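Long-range contact in putative transcriptional regulator (Clostridium difficile, PDB 3QI7), which is of unknown function but has a periplasmic-binding-protein-like fold, consistent with binding a small ligand such as a sugar: residues K205-E217 against Y235-Y249. Numbering follows the deposited sequence. Where two conformers were deposited one is given.
Sequences KNKVKQFLNEDIE and YMDEVILTKALELKY
Lys205 to Glu217 and Tyr235 to Leu247 are neighbouring helical segments that run in the same general direction, their axes crossing at -38° and approaching to 9.9 Å. Strand 228-231, at an edge of the three-stranded parallel sheet, links their helices, so the contact packs successive helices of an alpha/beta lobe of the periplasmic-binding-protein-like fold. At the N-terminal end, Lys205 packs its CD over one face of the Tyr235 ring, 4.1 Å from the centroid, a CH-pi contact. The ring is carried there because its CG stands anti to the backbone N (chi1 -174°), and its hydroxyl extends past the aliphatic part of Lys209. Long lysines suit this partly exposed margin: their methylenes pack while the ammonium of Lys205 pairs with Glu202.

Val239 occupies the middle, where the backbones come nearest. Its two branches divide the work, CG1 meeting Leu212 CB at 3.8 Å and CG2 lying on Lys209 CG; a short beta-branched side chain fits so close an approach. Leu212 CD1 meets CG of Met236, a selenomethionine. Asn213 OD1 also touches Val239 CG1 and accepts from a water that donates equally to Val239 O, bridging the helices.

Ile216 directs CD1 to Ile240 CG1 and CG2 to Leu247 CD1, while CG2 lies obliquely against Tyr249, 3.3 Å from CE2. Tyr249 folds back after the helix so that its OH donates to Ile240 O (2.6 Å) on a lone pair.

Lys243 bends at chi2 and chi3, and NZ donates in a salt bridge across the contact to Glu217 OE2 (2.8 Å, on the anti side) and in another within its own helix to Glu246 OE1 (3.2 Å). Leu212, Ile216 and Met236 thus turn apolar surface to Tyr162 on strand 159-164, while one lysine shared by two carboxylates would offset their mutual repulsion.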
# COMPACT_ATOMS: atom_id res chain seq x y z
N LYS A 205 10.13 4.86 -22.91
CA LYS A 205 8.97 4.07 -22.53
C LYS A 205 8.54 3.11 -23.64
O LYS A 205 8.35 1.92 -23.37
CB LYS A 205 7.79 4.97 -22.13
CG LYS A 205 7.97 5.65 -20.79
CD LYS A 205 6.62 6.05 -20.18
CE LYS A 205 6.77 6.47 -18.72
NZ LYS A 205 7.69 7.64 -18.59
N ASN A 206 8.37 3.60 -24.87
CA ASN A 206 8.01 2.69 -25.96
C ASN A 206 9.11 1.64 -26.24
O ASN A 206 8.81 0.54 -26.70
CB ASN A 206 7.66 3.44 -27.26
CG ASN A 206 6.19 3.91 -27.31
OD1 ASN A 206 5.27 3.30 -26.70
ND2 ASN A 206 5.95 4.97 -28.06
N LYS A 207 10.38 1.99 -25.98
CA LYS A 207 11.48 1.03 -26.08
C LYS A 207 11.29 -0.07 -25.02
O LYS A 207 11.41 -1.26 -25.31
CB LYS A 207 12.85 1.72 -25.94
CG LYS A 207 13.18 2.71 -27.05
CD LYS A 207 14.57 3.32 -26.86
CE LYS A 207 15.16 3.82 -28.17
NZ LYS A 207 14.26 4.78 -28.88
N VAL A 208 10.95 0.34 -23.79
CA VAL A 208 10.66 -0.63 -22.74
C VAL A 208 9.48 -1.56 -23.09
O VAL A 208 9.58 -2.79 -22.96
CB VAL A 208 10.39 0.07 -21.40
CG1 VAL A 208 9.82 -0.95 -20.36
CG2 VAL A 208 11.67 0.77 -20.91
N LYS A 209 8.37 -0.97 -23.53
CA LYS A 209 7.24 -1.73 -24.05
C LYS A 209 7.64 -2.75 -25.11
O LYS A 209 7.26 -3.92 -25.01
CB LYS A 209 6.18 -0.78 -24.62
CG LYS A 209 4.97 -1.51 -25.16
CD LYS A 209 3.99 -0.54 -25.81
CE LYS A 209 3.09 0.13 -24.79
NZ LYS A 209 2.14 1.02 -25.55
N GLN A 210 8.39 -2.34 -26.12
CA GLN A 210 8.83 -3.28 -27.17
C GLN A 210 9.74 -4.36 -26.61
O GLN A 210 9.63 -5.53 -26.97
CB GLN A 210 9.55 -2.58 -28.33
CG GLN A 210 8.61 -1.72 -29.16
CD GLN A 210 9.10 -1.45 -30.58
OE1 GLN A 210 9.04 -0.30 -31.06
NE2 GLN A 210 9.57 -2.50 -31.26
N PHE A 211 10.63 -3.97 -25.71
CA PHE A 211 11.54 -4.91 -25.08
C PHE A 211 10.74 -5.98 -24.32
O PHE A 211 11.00 -7.21 -24.46
CB PHE A 211 12.51 -4.18 -24.15
CG PHE A 211 13.46 -5.10 -23.43
CD1 PHE A 211 13.09 -5.71 -22.25
CD2 PHE A 211 14.72 -5.39 -23.97
CE1 PHE A 211 13.95 -6.58 -21.60
CE2 PHE A 211 15.58 -6.26 -23.33
CZ PHE A 211 15.20 -6.87 -22.16
N LEU A 212 9.80 -5.52 -23.50
CA LEU A 212 9.00 -6.43 -22.68
C LEU A 212 8.19 -7.39 -23.54
O LEU A 212 8.22 -8.61 -23.31
CB LEU A 212 8.11 -5.71 -21.69
CG LEU A 212 8.76 -5.07 -20.47
CD1 LEU A 212 7.74 -4.11 -19.84
CD2 LEU A 212 9.26 -6.11 -19.46
N ASN A 213 7.51 -6.87 -24.55
CA ASN A 213 6.71 -7.72 -25.41
C ASN A 213 7.53 -8.83 -26.05
O ASN A 213 7.10 -10.01 -26.06
CB ASN A 213 5.92 -6.89 -26.42
CG ASN A 213 4.71 -6.21 -25.77
OD1 ASN A 213 4.04 -6.82 -24.93
ND2 ASN A 213 4.45 -4.96 -26.13
N GLU A 214 8.70 -8.49 -26.57
CA GLU A 214 9.54 -9.49 -27.22
C GLU A 214 10.11 -10.48 -26.21
O GLU A 214 10.12 -11.68 -26.49
CB GLU A 214 10.64 -8.84 -28.04
CG GLU A 214 10.09 -8.02 -29.18
CD GLU A 214 9.24 -8.84 -30.15
OE1 GLU A 214 9.69 -9.94 -30.55
OE2 GLU A 214 8.13 -8.37 -30.49
N ASP A 215 10.53 -10.01 -25.04
CA ASP A 215 11.14 -10.92 -24.05
C ASP A 215 10.11 -11.91 -23.46
O ASP A 215 10.38 -13.13 -23.35
CB ASP A 215 11.82 -10.15 -22.95
CG ASP A 215 12.79 -11.02 -22.17
OD1 ASP A 215 13.90 -11.28 -22.71
OD2 ASP A 215 12.43 -11.49 -21.07
N ILE A 216 8.94 -11.39 -23.12
CA ILE A 216 7.83 -12.22 -22.62
C ILE A 216 7.50 -13.33 -23.60
O ILE A 216 7.44 -14.48 -23.21
CB ILE A 216 6.59 -11.36 -22.25
CG1 ILE A 216 6.93 -10.46 -21.05
CG2 ILE A 216 5.38 -12.26 -21.93
CD1 ILE A 216 5.94 -9.37 -20.80
N GLU A 217 7.30 -13.00 -24.87
CA GLU A 217 7.13 -14.06 -25.87
C GLU A 217 8.23 -15.14 -25.78
O GLU A 217 7.94 -16.33 -25.84
CB GLU A 217 7.10 -13.47 -27.29
CG GLU A 217 5.85 -12.65 -27.53
CD GLU A 217 5.82 -12.06 -28.93
OE1 GLU A 217 6.40 -12.69 -29.84
OE2 GLU A 217 5.20 -10.99 -29.09
N TYR A 235 3.74 1.12 -15.42
CA TYR A 235 3.90 1.09 -16.89
C TYR A 235 4.22 -0.35 -17.32
O TYR A 235 3.60 -0.88 -18.25
CB TYR A 235 4.99 2.07 -17.36
CG TYR A 235 5.07 2.16 -18.88
CD1 TYR A 235 4.21 2.99 -19.59
CD2 TYR A 235 5.94 1.36 -19.59
CE1 TYR A 235 4.25 3.05 -20.99
CE2 TYR A 235 5.98 1.41 -20.99
CZ TYR A 235 5.13 2.26 -21.68
OH TYR A 235 5.19 2.29 -23.05
N MSE A 236 5.13 -1.01 -16.60
CA MSE A 236 5.41 -2.44 -16.84
C MSE A 236 4.19 -3.29 -16.58
O MSE A 236 3.93 -4.23 -17.37
CB MSE A 236 6.58 -2.96 -15.96
CG MSE A 236 7.87 -2.32 -16.27
SE MSE A 236 9.30 -3.38 -15.56
CE MSE A 236 10.72 -2.07 -15.71
N ASP A 237 3.43 -2.98 -15.51
CA ASP A 237 2.25 -3.75 -15.15
C ASP A 237 1.26 -3.75 -16.32
O ASP A 237 0.65 -4.78 -16.65
CB ASP A 237 1.51 -3.18 -13.94
CG ASP A 237 2.26 -3.39 -12.62
OD1 ASP A 237 3.02 -4.39 -12.51
OD2 ASP A 237 2.05 -2.53 -11.74
N GLU A 238 1.10 -2.60 -16.93
CA GLU A 238 0.18 -2.46 -18.06
C GLU A 238 0.55 -3.36 -19.25
O GLU A 238 -0.30 -4.09 -19.81
CB GLU A 238 0.11 -0.98 -18.50
CG GLU A 238 -1.10 -0.71 -19.45
CD GLU A 238 -1.25 0.76 -19.90
OE1 GLU A 238 -0.23 1.40 -20.28
OE2 GLU A 238 -2.40 1.27 -19.88
N VAL A 239 1.82 -3.29 -19.65
CA VAL A 239 2.36 -4.12 -20.75
C VAL A 239 2.22 -5.61 -20.39
O VAL A 239 1.75 -6.40 -21.22
CB VAL A 239 3.85 -3.80 -21.03
CG1 VAL A 239 4.46 -4.83 -21.98
CG2 VAL A 239 4.02 -2.34 -21.53
N ILE A 240 2.56 -5.97 -19.15
CA ILE A 240 2.53 -7.37 -18.68
C ILE A 240 1.12 -7.98 -18.60
O ILE A 240 0.92 -9.13 -18.99
CB ILE A 240 3.24 -7.50 -17.30
CG1 ILE A 240 4.73 -7.31 -17.49
CG2 ILE A 240 2.99 -8.88 -16.63
CD1 ILE A 240 5.48 -6.98 -16.23
N LEU A 241 0.18 -7.23 -18.04
CA LEU A 241 -1.21 -7.67 -17.93
C LEU A 241 -1.86 -7.76 -19.32
O LEU A 241 -2.57 -8.71 -19.61
CB LEU A 241 -1.97 -6.73 -17.03
CG LEU A 241 -1.74 -6.91 -15.52
CD1 LEU A 241 -2.39 -5.78 -14.73
CD2 LEU A 241 -2.22 -8.30 -15.03
N THR A 242 -1.63 -6.76 -20.16
CA THR A 242 -2.12 -6.79 -21.54
C THR A 242 -1.64 -8.04 -22.29
O THR A 242 -2.44 -8.74 -22.89
CB THR A 242 -1.70 -5.52 -22.28
OG1 THR A 242 -2.20 -4.38 -21.55
CG2 THR A 242 -2.25 -5.49 -23.73
N LYS A 243 -0.35 -8.33 -22.23
CA LYS A 243 0.20 -9.52 -22.90
C LYS A 243 -0.32 -10.85 -22.28
O LYS A 243 -0.49 -11.85 -23.01
CB LYS A 243 1.73 -9.46 -22.94
CG LYS A 243 2.41 -10.47 -23.82
CD LYS A 243 2.17 -10.19 -25.28
CE LYS A 243 3.35 -10.50 -26.13
NZ LYS A 243 2.95 -10.36 -27.56
N ALA A 244 -0.56 -10.85 -20.97
CA ALA A 244 -1.12 -12.01 -20.26
C ALA A 244 -2.46 -12.45 -20.84
O ALA A 244 -2.76 -13.64 -20.87
CB ALA A 244 -1.30 -11.71 -18.77
N LEU A 245 -3.27 -11.49 -21.29
CA LEU A 245 -4.57 -11.80 -21.91
C LEU A 245 -4.39 -12.62 -23.19
O LEU A 245 -5.22 -13.47 -23.52
CB LEU A 245 -5.40 -10.52 -22.16
CG LEU A 245 -5.85 -9.77 -20.90
CD1 LEU A 245 -6.82 -8.63 -21.24
CD2 LEU A 245 -6.49 -10.68 -19.81
N GLU A 246 -3.30 -12.37 -23.91
CA GLU A 246 -2.99 -13.06 -25.16
C GLU A 246 -2.31 -14.41 -24.93
O GLU A 246 -2.70 -15.42 -25.51
CB GLU A 246 -2.09 -12.15 -26.01
CG GLU A 246 -1.72 -12.66 -27.42
CD GLU A 246 -0.41 -12.06 -27.94
OE1 GLU A 246 -0.17 -10.86 -27.69
OE2 GLU A 246 0.38 -12.78 -28.57
N LEU A 247 -1.30 -14.45 -24.07
CA LEU A 247 -0.46 -15.67 -23.90
C LEU A 247 -0.88 -16.56 -22.71
O LEU A 247 -0.44 -17.72 -22.60
CB LEU A 247 1.02 -15.28 -23.77
CG LEU A 247 1.75 -14.68 -24.98
CD1 LEU A 247 3.23 -14.41 -24.65
CD2 LEU A 247 1.65 -15.59 -26.21
N LYS A 248 -1.68 -15.99 -21.81
CA LYS A 248 -2.42 -16.71 -20.79
C LYS A 248 -1.51 -17.26 -19.72
O LYS A 248 -1.71 -18.36 -19.21
CB LYS A 248 -3.32 -17.78 -21.38
CG LYS A 248 -4.26 -17.27 -22.47
CD LYS A 248 -5.70 -17.51 -22.10
CE LYS A 248 -6.62 -17.38 -23.30
NZ LYS A 248 -6.95 -15.96 -23.55
N TYR A 249 -0.53 -16.45 -19.37
CA TYR A 249 0.40 -16.79 -18.32
C TYR A 249 -0.14 -16.30 -16.98
O TYR A 249 -1.31 -15.94 -16.89
CB TYR A 249 1.82 -16.27 -18.65
CG TYR A 249 1.97 -14.81 -19.02
CD1 TYR A 249 1.92 -13.81 -18.06
CD2 TYR A 249 2.23 -14.44 -20.33
CE1 TYR A 249 2.13 -12.45 -18.40
CE2 TYR A 249 2.40 -13.09 -20.69
CZ TYR A 249 2.35 -12.11 -19.74
OH TYR A 249 2.54 -10.81 -20.13
O HOH W 1 1.57 -6.06 -23.96